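PDB 4K2M: NTD biosynthesis operon protein NtdA from Bacillus subtilis subsp. subtilis, which catalyses the reversible pyridoxal phosphate-dependent transfer of an amino group from glutamate to 3-dehydro-glucose 6-phosphate, giving kanosamine 6-phosphate for antibiotic biosynthesis. Local coordinates for residues Y169-P174 with V403-A408; F177-D182 with Q208-I213; T192-P197 with K218-E223; I339-L344 with F353-R358. All coordinates share one frame; numbering follows the deposited sequence.

Contact 1 of 4, residues Y169-P174 with V403-A408; sequences YVDINP and VHTEKA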
loop_
_atom_site.group_PDB
_atom_site.type_symbol
_atom_site.label_atom_id
_atom_site.label_comp_id
_atom_site.label_asym_id
_atom_site.label_seq_id
_atom_site.Cartn_x
_atom_site.Cartn_y
_atom_site.Cartn_z
ATOM N N TYR A 169 17.158 -21.977 -3.649
ATOM C CA TYR A 169 17.082 -22.233 -2.220
ATOM C C TYR A 169 18.304 -22.986 -1.716
ATOM O O TYR A 169 18.751 -23.981 -2.325
ATOM C CB TYR A 169 15.801 -23.001 -1.912
ATOM C CG TYR A 169 14.582 -22.197 -2.309
ATOM C CD1 TYR A 169 14.236 -21.056 -1.590
ATOM C CD2 TYR A 169 13.803 -22.556 -3.397
ATOM C CE1 TYR A 169 13.138 -20.300 -1.951
ATOM C CE2 TYR A 169 12.694 -21.806 -3.763
ATOM C CZ TYR A 169 12.376 -20.684 -3.024
ATOM O OH TYR A 169 11.278 -19.919 -3.354
ATOM N N VAL A 170 18.862 -22.493 -0.621
ATOM C CA VAL A 170 19.920 -23.213 0.077
ATOM C C VAL A 170 19.547 -23.442 1.540
ATOM O O VAL A 170 18.693 -22.741 2.111
ATOM C CB VAL A 170 21.312 -22.542 -0.050
ATOM C CG1 VAL A 170 21.636 -22.240 -1.494
ATOM C CG2 VAL A 170 21.376 -21.289 0.748
ATOM N N ASP A 171 20.204 -24.427 2.145
ATOM C CA ASP A 171 19.840 -24.923 3.462
ATOM C C ASP A 171 20.141 -23.900 4.550
ATOM O O ASP A 171 21.000 -23.035 4.378
ATOM C CB ASP A 171 20.616 -26.220 3.739
ATOM C CG ASP A 171 19.750 -27.314 4.361
ATOM O OD1 ASP A 171 18.563 -27.058 4.662
ATOM O OD2 ASP A 171 20.267 -28.441 4.545
ATOM N N ILE A 172 19.422 -24.003 5.664
ATOM C CA ILE A 172 19.640 -23.123 6.813
ATOM C C ILE A 172 20.544 -23.787 7.837
ATOM O O ILE A 172 20.763 -24.990 7.800
ATOM C CB ILE A 172 18.335 -22.799 7.539
ATOM C CG1 ILE A 172 17.641 -24.108 7.947
ATOM C CG2 ILE A 172 17.444 -21.922 6.665
ATOM C CD1 ILE A 172 16.537 -23.974 8.971
ATOM N N ASN A 173 21.052 -22.990 8.769
ATOM C CA ASN A 173 21.667 -23.524 9.973
ATOM C C ASN A 173 20.474 -23.912 10.863
ATOM O O ASN A 173 19.601 -23.095 11.126
ATOM C CB ASN A 173 22.544 -22.430 10.583
ATOM C CG ASN A 173 23.079 -22.780 11.967
ATOM O OD1 ASN A 173 22.355 -23.282 12.831
ATOM N ND2 ASN A 173 24.351 -22.467 12.193
ATOM N N PRO A 174 20.400 -25.184 11.293
ATOM C CA PRO A 174 19.164 -25.656 11.933
ATOM C C PRO A 174 19.010 -25.179 13.372
ATOM O O PRO A 174 17.957 -25.405 13.981
ATOM C CB PRO A 174 19.305 -27.188 11.880
ATOM C CG PRO A 174 20.788 -27.420 11.880
ATOM C CD PRO A 174 21.365 -26.281 11.070
ATOM N N VAL A 403 17.940 -30.743 3.632
ATOM C CA VAL A 403 17.810 -31.652 4.776
ATOM C C VAL A 403 17.605 -30.943 6.109
ATOM O O VAL A 403 16.719 -31.313 6.896
ATOM C CB VAL A 403 19.036 -32.587 4.900
ATOM C CG1 VAL A 403 18.868 -33.507 6.091
ATOM C CG2 VAL A 403 19.208 -33.408 3.623
ATOM N N HIS A 404 18.414 -29.924 6.359
ATOM C CA HIS A 404 18.359 -29.227 7.642
ATOM C C HIS A 404 17.126 -28.350 7.758
ATOM O O HIS A 404 16.525 -28.260 8.832
ATOM C CB HIS A 404 19.625 -28.391 7.857
ATOM C CG HIS A 404 20.867 -29.212 7.990
ATOM N ND1 HIS A 404 20.951 -30.304 8.829
ATOM C CD2 HIS A 404 22.073 -29.109 7.384
ATOM C CE1 HIS A 404 22.155 -30.836 8.733
ATOM N NE2 HIS A 404 22.858 -30.129 7.865
ATOM N N THR A 405 16.763 -27.692 6.658
ATOM C CA THR A 405 15.578 -26.850 6.646
ATOM C C THR A 405 14.358 -27.713 6.914
ATOM O O THR A 405 13.511 -27.354 7.713
ATOM C CB THR A 405 15.402 -26.167 5.286
ATOM O OG1 THR A 405 16.579 -25.407 4.979
ATOM C CG2 THR A 405 14.172 -25.257 5.269
ATOM N N GLU A 406 14.269 -28.860 6.239
ATOM C CA GLU A 406 13.118 -29.739 6.411
ATOM C C GLU A 406 13.017 -30.321 7.822
ATOM O O GLU A 406 11.927 -30.401 8.402
ATOM C CB GLU A 406 13.132 -30.838 5.341
ATOM C CG GLU A 406 12.750 -30.341 3.938
ATOM C CD GLU A 406 13.318 -31.229 2.837
ATOM O OE1 GLU A 406 13.497 -32.435 3.110
ATOM O OE2 GLU A 406 13.603 -30.734 1.713
ATOM N N LYS A 407 14.149 -30.726 8.382
ATOM C CA LYS A 407 14.149 -31.279 9.733
ATOM C C LYS A 407 13.775 -30.197 10.750
ATOM O O LYS A 407 12.895 -30.403 11.580
ATOM C CB LYS A 407 15.515 -31.899 10.069
ATOM C CG LYS A 407 15.592 -32.587 11.447
ATOM C CD LYS A 407 14.453 -33.599 11.624
ATOM C CE LYS A 407 14.562 -34.334 12.968
ATOM N NZ LYS A 407 13.420 -35.282 13.177
ATOM N N ALA A 408 14.402 -29.028 10.653
ATOM C CA ALA A 408 14.102 -27.949 11.605
ATOM C C ALA A 408 12.649 -27.508 11.478
ATOM O O ALA A 408 11.980 -27.205 12.466
ATOM C CB ALA A 408 15.040 -26.777 11.394
HETATM O O HOH W 1 16.311 -23.184 3.384
#
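V403, at the start of helix 403-411, brings its backbone close to the carboxylate of D171, but its N-H is badly angled for a bond. One residue on, the backbone N of H404 points at D171 OD2 (3.0 Å, 161°), which receives it on its syn lone pair. The H404 ring plane is turned only 20° from that of the carboxylate, and the ring borders P174 obliquely. T405 holds the other oxygen twice: its N reaches the syn lone pair of D171 OD1 at 2.8 Å and its OG1 the anti lone pair at 2.6 Å. A water bridges the same hydroxyl to V170 O. Three bonds thus fix the rotation of a buried carboxylate. I172 lays CG1 across T405, and A408 CB meets I172 CD1 at 4.0 Å and P174 CB at 4.3 Å. A loop aspartate taking N-H groups of a helix's first turn probably balances the dipole there; this one ties the loop after edge strand 166-169 to the C-terminal part of the aminotransferase fold.

Contact 2 of 4, residues F177-D182 with Q208-I213; sequences FCIDPD and QHIRQI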
loop_
_atom_site.group_PDB
_atom_site.type_symbol
_atom_site.label_atom_id
_atom_site.label_comp_id
_atom_site.label_asym_id
_atom_site.label_seq_id
_atom_site.Cartn_x
_atom_site.Cartn_y
_atom_site.Cartn_z
ATOM N N PHE A 177 18.154 -21.028 12.332
ATOM C CA PHE A 177 17.096 -20.909 11.313
ATOM C C PHE A 177 17.427 -19.938 10.178
ATOM O O PHE A 177 16.580 -19.661 9.324
ATOM C CB PHE A 177 15.736 -20.558 11.924
ATOM C CG PHE A 177 15.255 -21.551 12.943
ATOM C CD1 PHE A 177 14.648 -22.744 12.539
ATOM C CD2 PHE A 177 15.381 -21.277 14.303
ATOM C CE1 PHE A 177 14.192 -23.659 13.484
ATOM C CE2 PHE A 177 14.934 -22.178 15.249
ATOM C CZ PHE A 177 14.342 -23.379 14.841
ATOM N N CYS A 178 18.665 -19.456 10.142
ATOM C CA CYS A 178 19.093 -18.541 9.087
ATOM C C CYS A 178 19.907 -19.271 8.039
ATOM O O CYS A 178 20.445 -20.356 8.288
ATOM C CB CYS A 178 19.915 -17.381 9.664
ATOM S SG CYS A 178 18.957 -16.344 10.777
ATOM N N ILE A 179 20.010 -18.655 6.866
ATOM C CA ILE A 179 20.722 -19.252 5.740
ATOM C C ILE A 179 22.139 -19.665 6.136
ATOM O O ILE A 179 22.862 -18.910 6.775
ATOM C CB ILE A 179 20.720 -18.291 4.528
ATOM C CG1 ILE A 179 21.311 -18.960 3.283
ATOM C CG2 ILE A 179 21.444 -16.979 4.848
ATOM C CD1 ILE A 179 21.116 -18.095 2.029
ATOM N N ASP A 180 22.530 -20.885 5.782
ATOM C CA ASP A 180 23.842 -21.389 6.202
ATOM C C ASP A 180 24.893 -20.863 5.231
ATOM O O ASP A 180 24.900 -21.233 4.054
ATOM C CB ASP A 180 23.810 -22.921 6.208
ATOM C CG ASP A 180 25.069 -23.550 6.808
ATOM O OD1 ASP A 180 26.077 -22.842 7.037
ATOM O OD2 ASP A 180 25.042 -24.776 7.034
ATOM N N PRO A 181 25.790 -19.984 5.705
ATOM C CA PRO A 181 26.729 -19.382 4.754
ATOM C C PRO A 181 27.623 -20.457 4.159
ATOM O O PRO A 181 28.113 -20.314 3.038
ATOM C CB PRO A 181 27.570 -18.442 5.622
ATOM C CG PRO A 181 26.770 -18.230 6.869
ATOM C CD PRO A 181 26.021 -19.521 7.083
ATOM N N ASP A 182 27.805 -21.543 4.898
ATOM C CA ASP A 182 28.599 -22.655 4.387
ATOM C C ASP A 182 27.920 -23.445 3.262
ATOM O O ASP A 182 28.512 -24.376 2.726
ATOM C CB ASP A 182 28.977 -23.597 5.527
ATOM C CG ASP A 182 30.004 -22.993 6.460
ATOM O OD1 ASP A 182 30.882 -22.251 5.972
ATOM O OD2 ASP A 182 29.927 -23.262 7.677
ATOM N N GLN A 208 28.745 -11.180 8.000
ATOM C CA GLN A 208 30.157 -11.032 7.611
ATOM C C GLN A 208 30.608 -12.156 6.675
ATOM O O GLN A 208 31.282 -11.918 5.662
ATOM C CB GLN A 208 31.073 -10.942 8.844
ATOM C CG GLN A 208 32.541 -10.716 8.472
ATOM C CD GLN A 208 33.426 -10.477 9.683
ATOM O OE1 GLN A 208 33.091 -10.870 10.801
ATOM N NE2 GLN A 208 34.561 -9.825 9.463
ATOM N N HIS A 209 30.202 -13.380 6.989
ATOM C CA HIS A 209 30.572 -14.537 6.185
ATOM C C HIS A 209 29.854 -14.460 4.835
ATOM O O HIS A 209 30.448 -14.685 3.789
ATOM C CB HIS A 209 30.233 -15.813 6.962
ATOM C CG HIS A 209 30.771 -17.067 6.354
ATOM N ND1 HIS A 209 31.400 -17.096 5.126
ATOM C CD2 HIS A 209 30.771 -18.343 6.809
ATOM C CE1 HIS A 209 31.763 -18.338 4.853
ATOM N NE2 HIS A 209 31.391 -19.114 5.854
ATOM N N ILE A 210 28.572 -14.106 4.856
ATOM C CA ILE A 210 27.829 -13.890 3.622
ATOM C C ILE A 210 28.501 -12.834 2.734
ATOM O O ILE A 210 28.638 -13.031 1.530
ATOM C CB ILE A 210 26.340 -13.540 3.923
ATOM C CG1 ILE A 210 25.648 -14.744 4.570
ATOM C CG2 ILE A 210 25.615 -13.121 2.640
ATOM C CD1 ILE A 210 24.218 -14.460 5.078
ATOM N N ARG A 211 28.941 -11.724 3.327
ATOM C CA ARG A 211 29.603 -10.664 2.559
ATOM C C ARG A 211 30.936 -11.147 1.969
ATOM O O ARG A 211 31.307 -10.778 0.851
ATOM C CB ARG A 211 29.792 -9.417 3.448
ATOM C CG ARG A 211 30.713 -8.317 2.894
ATOM C CD ARG A 211 30.392 -7.960 1.460
ATOM N NE ARG A 211 29.106 -7.297 1.308
ATOM C CZ ARG A 211 28.598 -6.916 0.139
ATOM N NH1 ARG A 211 29.261 -7.145 -0.987
ATOM N NH2 ARG A 211 27.424 -6.313 0.094
ATOM N N GLN A 212 31.662 -11.974 2.708
ATOM C CA GLN A 212 32.899 -12.521 2.156
ATOM C C GLN A 212 32.635 -13.335 0.893
ATOM O O GLN A 212 33.369 -13.218 -0.087
ATOM C CB GLN A 212 33.626 -13.378 3.188
ATOM C CG GLN A 212 34.283 -12.560 4.279
ATOM C CD GLN A 212 34.737 -13.417 5.447
ATOM O OE1 GLN A 212 34.592 -14.641 5.426
ATOM N NE2 GLN A 212 35.288 -12.775 6.474
ATOM N N ILE A 213 31.594 -14.160 0.915
ATOM C CA ILE A 213 31.213 -14.917 -0.275
ATOM C C ILE A 213 30.757 -13.996 -1.398
ATOM O O ILE A 213 31.166 -14.155 -2.552
ATOM C CB ILE A 213 30.121 -15.947 0.030
ATOM C CG1 ILE A 213 30.654 -16.954 1.050
ATOM C CG2 ILE A 213 29.685 -16.668 -1.253
ATOM C CD1 ILE A 213 29.600 -17.852 1.648
#
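D182 OD1 is gripped across the contact by one hydrogen bond, donated by H209 NE2 over 3.2 Å with an N-H...O angle of 155°. The oxygen lies close to the imidazole plane, whereas the nitrogen approaches it from above the carboxylate, 43° out of that plane; the two flat groups are turned 70° apart. H209 CG stands anti to its own backbone N, which carries the ring out from helix 207-217 over P181. There P181 CB sits above one face, 3.7 Å from the centroid of the H209 ring, in a CH-pi contact displaced toward the CD2 rim. The same proline carbon also borders I210 CG1 at 4.3 Å. Deeper in, the end of I210, CD1, touches the CG2 branch of I179 at 3.8 Å, the two side chains crossing obliquely, and I213 CD1 presses on P181 O from the next turn of the helix. D180 OD1 takes the backbone N-H of D182 at 3.0 Å, so the chain is already bent where P181 meets the helix. I210 also packs on P197, just after strand 192-195. The arrangement is an Asx turn laid against the connecting helix of a beta-alpha-beta unit in the cofactor-binding domain, away from the substrate- and cofactor-binding residues.

Contact 3 of 4, residues T192-P197 with K218-E223; sequences TKFILP and KLKVIE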
loop_
_atom_site.group_PDB
_atom_site.type_symbol
_atom_site.label_atom_id
_atom_site.label_comp_id
_atom_site.label_asym_id
_atom_site.label_seq_id
_atom_site.Cartn_x
_atom_site.Cartn_y
_atom_site.Cartn_z
ATOM N N THR A 192 23.908 -16.452 -10.960
ATOM C CA THR A 192 23.693 -15.897 -9.617
ATOM C C THR A 192 24.095 -14.427 -9.600
ATOM O O THR A 192 25.199 -14.071 -10.005
ATOM C CB THR A 192 24.531 -16.614 -8.544
ATOM O OG1 THR A 192 24.376 -18.029 -8.683
ATOM C CG2 THR A 192 24.082 -16.168 -7.116
ATOM N N LYS A 193 23.205 -13.567 -9.123
ATOM C CA LYS A 193 23.513 -12.149 -9.029
ATOM C C LYS A 193 23.328 -11.639 -7.608
ATOM O O LYS A 193 23.938 -10.641 -7.225
ATOM C CB LYS A 193 22.647 -11.347 -10.013
ATOM C CG LYS A 193 22.946 -11.625 -11.492
ATOM C CD LYS A 193 24.426 -11.415 -11.797
ATOM C CE LYS A 193 24.746 -11.614 -13.281
ATOM N NZ LYS A 193 24.230 -12.913 -13.783
ATOM N N PHE A 194 22.510 -12.339 -6.819
ATOM C CA PHE A 194 22.134 -11.855 -5.482
ATOM C C PHE A 194 22.181 -12.924 -4.409
ATOM O O PHE A 194 21.916 -14.092 -4.684
ATOM C CB PHE A 194 20.689 -11.344 -5.505
ATOM C CG PHE A 194 20.472 -10.212 -6.455
ATOM C CD1 PHE A 194 20.696 -8.907 -6.048
ATOM C CD2 PHE A 194 20.049 -10.449 -7.751
ATOM C CE1 PHE A 194 20.505 -7.854 -6.932
ATOM C CE2 PHE A 194 19.852 -9.398 -8.637
ATOM C CZ PHE A 194 20.078 -8.102 -8.226
ATOM N N ILE A 195 22.481 -12.508 -3.182
ATOM C CA ILE A 195 22.196 -13.312 -2.000
ATOM C C ILE A 195 21.163 -12.542 -1.183
ATOM O O ILE A 195 21.332 -11.343 -0.948
ATOM C CB ILE A 195 23.428 -13.509 -1.115
ATOM C CG1 ILE A 195 24.604 -14.054 -1.933
ATOM C CG2 ILE A 195 23.107 -14.485 -0.012
ATOM C CD1 ILE A 195 25.877 -14.267 -1.083
ATOM N N LEU A 196 20.111 -13.230 -0.741
ATOM C CA LEU A 196 19.010 -12.595 0.011
ATOM C C LEU A 196 18.847 -13.328 1.335
ATOM O O LEU A 196 17.972 -14.181 1.486
ATOM C CB LEU A 196 17.715 -12.672 -0.815
ATOM C CG LEU A 196 16.583 -11.664 -0.605
ATOM C CD1 LEU A 196 15.372 -12.051 -1.453
ATOM C CD2 LEU A 196 16.194 -11.519 0.843
ATOM N N PRO A 197 19.698 -13.007 2.310
ATOM C CA PRO A 197 19.552 -13.596 3.642
ATOM C C PRO A 197 18.331 -13.024 4.339
ATOM O O PRO A 197 17.971 -11.860 4.124
ATOM C CB PRO A 197 20.824 -13.141 4.378
ATOM C CG PRO A 197 21.260 -11.892 3.661
ATOM C CD PRO A 197 20.829 -12.055 2.229
ATOM N N LYS A 218 31.327 -11.463 -6.616
ATOM C CA LYS A 218 30.779 -10.226 -7.165
ATOM C C LYS A 218 29.258 -10.278 -7.171
ATOM O O LYS A 218 28.620 -9.928 -8.167
ATOM C CB LYS A 218 31.326 -9.951 -8.575
ATOM C CG LYS A 218 32.784 -9.475 -8.572
ATOM C CD LYS A 218 32.862 -8.014 -8.169
ATOM C CE LYS A 218 34.261 -7.616 -7.725
ATOM N NZ LYS A 218 34.249 -6.243 -7.128
ATOM N N LEU A 219 28.691 -10.740 -6.057
ATOM C CA LEU A 219 27.234 -10.754 -5.893
ATOM C C LEU A 219 26.803 -9.546 -5.061
ATOM O O LEU A 219 27.582 -9.000 -4.280
ATOM C CB LEU A 219 26.786 -12.044 -5.196
ATOM C CG LEU A 219 27.353 -13.331 -5.813
ATOM C CD1 LEU A 219 26.924 -14.570 -5.018
ATOM C CD2 LEU A 219 26.893 -13.462 -7.236
ATOM N N LYS A 220 25.557 -9.122 -5.248
ATOM C CA LYS A 220 24.958 -8.090 -4.409
ATOM C C LYS A 220 24.202 -8.759 -3.272
ATOM O O LYS A 220 23.668 -9.859 -3.432
ATOM C CB LYS A 220 23.979 -7.268 -5.247
ATOM C CG LYS A 220 24.653 -6.526 -6.390
ATOM C CD LYS A 220 25.571 -5.449 -5.844
ATOM C CE LYS A 220 26.320 -4.753 -6.972
ATOM N NZ LYS A 220 25.384 -4.418 -8.081
ATOM N N VAL A 221 24.148 -8.090 -2.129
ATOM C CA VAL A 221 23.482 -8.644 -0.957
ATOM C C VAL A 221 22.328 -7.730 -0.588
ATOM O O VAL A 221 22.523 -6.552 -0.278
ATOM C CB VAL A 221 24.428 -8.751 0.235
ATOM C CG1 VAL A 221 23.668 -9.214 1.475
ATOM C CG2 VAL A 221 25.564 -9.715 -0.065
ATOM N N ILE A 222 21.121 -8.266 -0.647
ATOM C CA ILE A 222 19.980 -7.512 -0.174
ATOM C C ILE A 222 19.415 -8.323 0.968
ATOM O O ILE A 222 19.076 -9.498 0.792
ATOM C CB ILE A 222 18.941 -7.281 -1.304
ATOM C CG1 ILE A 222 17.622 -6.750 -0.728
ATOM C CG2 ILE A 222 18.733 -8.554 -2.144
ATOM C CD1 ILE A 222 16.671 -6.191 -1.808
ATOM N N GLU A 223 19.335 -7.725 2.150
ATOM C CA GLU A 223 18.926 -8.505 3.310
ATOM C C GLU A 223 17.473 -8.222 3.642
ATOM O O GLU A 223 17.012 -7.080 3.559
ATOM C CB GLU A 223 19.823 -8.222 4.509
ATOM C CG GLU A 223 19.745 -6.798 4.989
ATOM C CD GLU A 223 20.675 -6.502 6.138
ATOM O OE1 GLU A 223 21.212 -7.445 6.760
ATOM O OE2 GLU A 223 20.861 -5.303 6.426
#
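Strands 192-195 and 220-223 run parallel as neighbours in the central sheet, the two strands of a beta-alpha-beta crossover whose helix is 207-217. Their directions differ by 35°, the twist of the sheet. Side chains alternate between two layers. In the one that holds F194, L196 and I222, the F194 ring meets K220 CB obliquely through CD1 at 3.8 Å, while L196 and I222 lie side by side and point the same way, L196 CG 4.1 Å from I222 CG2. Helix 127-137 covers this layer, and the side chain of L196 is about 8 Å from the bound aldimine adduct. In the other layer L219 crosses I195 at about a right angle, its CD1 3.9 Å from I195 CG1, and leans obliquely on T192 CG2. P197 likewise crosses V221 at about a right angle, under helix 207-217. The backbones are laced by K220 N to K193 O, I195 N to K220 O and I222 N to I195 O, so K220 and I195 each use both their N-H and their C=O toward the other strand. The straightest of these, at 169°, is K220 N to K193 O, while I195 N approaches K220 O nearly along the C=O axis at 2.9 Å.

Contact 4 of 4, residues I339-L344 with F353-R358; sequences IELPEL and FPIKVR. With EDO (1,2-ethanediol), chain D.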
loop_
_atom_site.group_PDB
_atom_site.type_symbol
_atom_site.label_atom_id
_atom_site.label_comp_id
_atom_site.label_asym_id
_atom_site.label_seq_id
_atom_site.Cartn_x
_atom_site.Cartn_y
_atom_site.Cartn_z
ATOM N N ILE A 339 13.868 -30.598 24.678
ATOM C CA ILE A 339 13.649 -29.527 23.708
ATOM C C ILE A 339 14.962 -28.837 23.387
ATOM O O ILE A 339 15.963 -29.040 24.080
ATOM C CB ILE A 339 12.655 -28.463 24.231
ATOM C CG1 ILE A 339 13.249 -27.712 25.427
ATOM C CG2 ILE A 339 11.305 -29.089 24.579
ATOM C CD1 ILE A 339 12.391 -26.522 25.897
ATOM N N GLU A 340 14.970 -28.024 22.332
ATOM C CA GLU A 340 16.072 -27.088 22.126
ATOM C C GLU A 340 15.548 -25.680 22.375
ATOM O O GLU A 340 14.469 -25.337 21.916
ATOM C CB GLU A 340 16.611 -27.162 20.703
ATOM C CG GLU A 340 17.433 -28.403 20.382
ATOM C CD GLU A 340 17.964 -28.374 18.947
ATOM O OE1 GLU A 340 18.582 -27.354 18.564
ATOM O OE2 GLU A 340 17.745 -29.357 18.203
ATOM N N LEU A 341 16.309 -24.876 23.108
ATOM C CA LEU A 341 15.947 -23.479 23.330
ATOM C C LEU A 341 16.864 -22.609 22.488
ATOM O O LEU A 341 18.015 -22.975 22.236
ATOM C CB LEU A 341 16.143 -23.111 24.809
ATOM C CG LEU A 341 15.119 -23.687 25.785
ATOM C CD1 LEU A 341 15.644 -23.647 27.227
ATOM C CD2 LEU A 341 13.776 -22.935 25.682
ATOM N N PRO A 342 16.384 -21.422 22.090
ATOM C CA PRO A 342 17.328 -20.543 21.394
ATOM C C PRO A 342 18.405 -20.030 22.343
ATOM O O PRO A 342 18.230 -20.055 23.562
ATOM C CB PRO A 342 16.449 -19.388 20.902
ATOM C CG PRO A 342 15.297 -19.344 21.893
ATOM C CD PRO A 342 15.076 -20.784 22.338
ATOM N N GLU A 343 19.528 -19.609 21.777
ATOM C CA GLU A 343 20.617 -19.042 22.558
ATOM C C GLU A 343 20.296 -17.599 22.935
ATOM O O GLU A 343 19.760 -16.837 22.127
ATOM C CB GLU A 343 21.893 -19.094 21.720
ATOM C CG GLU A 343 23.127 -18.517 22.380
ATOM C CD GLU A 343 24.350 -18.643 21.484
ATOM O OE1 GLU A 343 24.354 -19.542 20.615
ATOM O OE2 GLU A 343 25.298 -17.843 21.642
ATOM N N LEU A 344 20.621 -17.205 24.160
ATOM C CA LEU A 344 20.410 -15.823 24.553
ATOM C C LEU A 344 21.549 -15.010 23.955
ATOM O O LEU A 344 22.586 -14.800 24.594
ATOM C CB LEU A 344 20.404 -15.699 26.083
ATOM C CG LEU A 344 20.058 -14.320 26.641
ATOM C CD1 LEU A 344 18.584 -13.944 26.462
ATOM C CD2 LEU A 344 20.491 -14.162 28.112
ATOM N N PHE A 353 9.635 -16.463 19.005
ATOM C CA PHE A 353 10.445 -17.226 19.957
ATOM C C PHE A 353 10.328 -18.707 19.640
ATOM O O PHE A 353 9.331 -19.347 20.001
ATOM C CB PHE A 353 9.992 -16.991 21.409
ATOM C CG PHE A 353 10.890 -17.658 22.411
ATOM C CD1 PHE A 353 12.025 -17.000 22.875
ATOM C CD2 PHE A 353 10.639 -18.968 22.843
ATOM C CE1 PHE A 353 12.901 -17.622 23.767
ATOM C CE2 PHE A 353 11.505 -19.595 23.749
ATOM C CZ PHE A 353 12.645 -18.917 24.200
ATOM N N PRO A 354 11.332 -19.254 18.951
ATOM C CA PRO A 354 11.248 -20.660 18.531
ATOM C C PRO A 354 11.962 -21.607 19.471
ATOM O O PRO A 354 13.123 -21.374 19.857
ATOM C CB PRO A 354 11.963 -20.660 17.178
ATOM C CG PRO A 354 12.996 -19.571 17.308
ATOM C CD PRO A 354 12.420 -18.526 18.270
ATOM N N ILE A 355 11.267 -22.675 19.852
ATOM C CA ILE A 355 11.940 -23.804 20.483
ATOM C C ILE A 355 11.867 -24.952 19.494
ATOM O O ILE A 355 11.165 -24.863 18.487
ATOM C CB ILE A 355 11.300 -24.208 21.819
ATOM C CG1 ILE A 355 9.901 -24.778 21.603
ATOM C CG2 ILE A 355 11.238 -23.012 22.793
ATOM C CD1 ILE A 355 9.253 -25.294 22.894
ATOM N N LYS A 356 12.608 -26.025 19.734
ATOM C CA LYS A 356 12.425 -27.215 18.897
ATOM C C LYS A 356 12.005 -28.377 19.781
ATOM O O LYS A 356 12.540 -28.544 20.881
ATOM C CB LYS A 356 13.700 -27.539 18.104
ATOM C CG LYS A 356 14.055 -26.498 17.034
ATOM C CD LYS A 356 15.522 -26.617 16.562
ATOM C CE LYS A 356 15.776 -27.824 15.700
ATOM N NZ LYS A 356 17.239 -27.926 15.315
ATOM N N VAL A 357 11.020 -29.142 19.313
ATOM C CA VAL A 357 10.557 -30.326 20.032
ATOM C C VAL A 357 10.751 -31.512 19.095
ATOM O O VAL A 357 11.122 -31.325 17.938
ATOM C CB VAL A 357 9.077 -30.187 20.439
ATOM C CG1 VAL A 357 8.889 -28.957 21.356
ATOM C CG2 VAL A 357 8.208 -30.043 19.211
ATOM N N ARG A 358 10.506 -32.728 19.570
ATOM C CA ARG A 358 10.611 -33.887 18.685
ATOM C C ARG A 358 9.592 -33.817 17.544
ATOM O O ARG A 358 8.424 -33.460 17.748
ATOM C CB ARG A 358 10.448 -35.191 19.467
ATOM C CG ARG A 358 11.657 -35.567 20.313
ATOM C CD ARG A 358 11.349 -36.801 21.153
ATOM N NE ARG A 358 10.368 -37.658 20.489
ATOM C CZ ARG A 358 10.681 -38.641 19.652
ATOM N NH1 ARG A 358 11.954 -38.896 19.381
ATOM N NH2 ARG A 358 9.723 -39.368 19.086
HETATM C C1 EDO D . 15.844 -23.436 19.141
HETATM O O1 EDO D . 15.525 -22.119 18.694
HETATM C C2 EDO D . 17.029 -23.947 18.315
HETATM O O2 EDO D . 18.146 -23.084 18.533
#
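P342 and F353 form the apolar centre, crossing at about a right angle: P342 CG lies 3.5 Å from F353 CE1, and its CD reaches toward F353 CZ. F353 CG is anti to the backbone N (chi1 -174°), which swings the ring across to the proline. L341 comes to the edge of that ring with CD2 and lies alongside I355, its CD2 3.8 Å from I355 CG2. Farther along, I339 CG2 meets V357 CG1 at 4.0 Å. Between these side chains the backbones pair antiparallel through a single hydrogen-bonded pair, E340 with K356. E340 N to K356 O and K356 N to E340 O are both 2.9 Å and bent by the same amount, each arriving on a carbonyl lone pair. At the polar edge, the side chains of E340 and K356 run side by side, ending in a salt bridge whose hydrogen bond, K356 NZ to E340 OE2 at 3.3 Å, is weak. K356 NZ also donates to P174 O, and E340 OE1 is bonded to Q175. A 1,2-ethanediol, probably from the crystallisation liquor, donates a hydrogen bond from O1 to P354 O at 2.8 Å beside K356. Strand 353-356 pairs with 412-415 through F353 and I355, while helix 312-329 packs on F353 and helix 362-373 on V357.

In the fold
From the N terminus, strand 166-169 leads into 169-174, where contact 1 opens, and the same loop opens contact 2 at 177-182; D171 O and D180 N join the two. Contact 3 opens at 192-197. Helix 207-217 then closes contact 2 and the strand after it closes contact 3, so these two cross, and I210 packs on P197 where they meet. Far along the chain, contact 4 forms a short local closure. Only at 403-408 does contact 1 close, so its long loop encloses the other three. The 169-182 loop thus bridges the central sheet and the C-terminal part, touching contact 4 through F177 and P174.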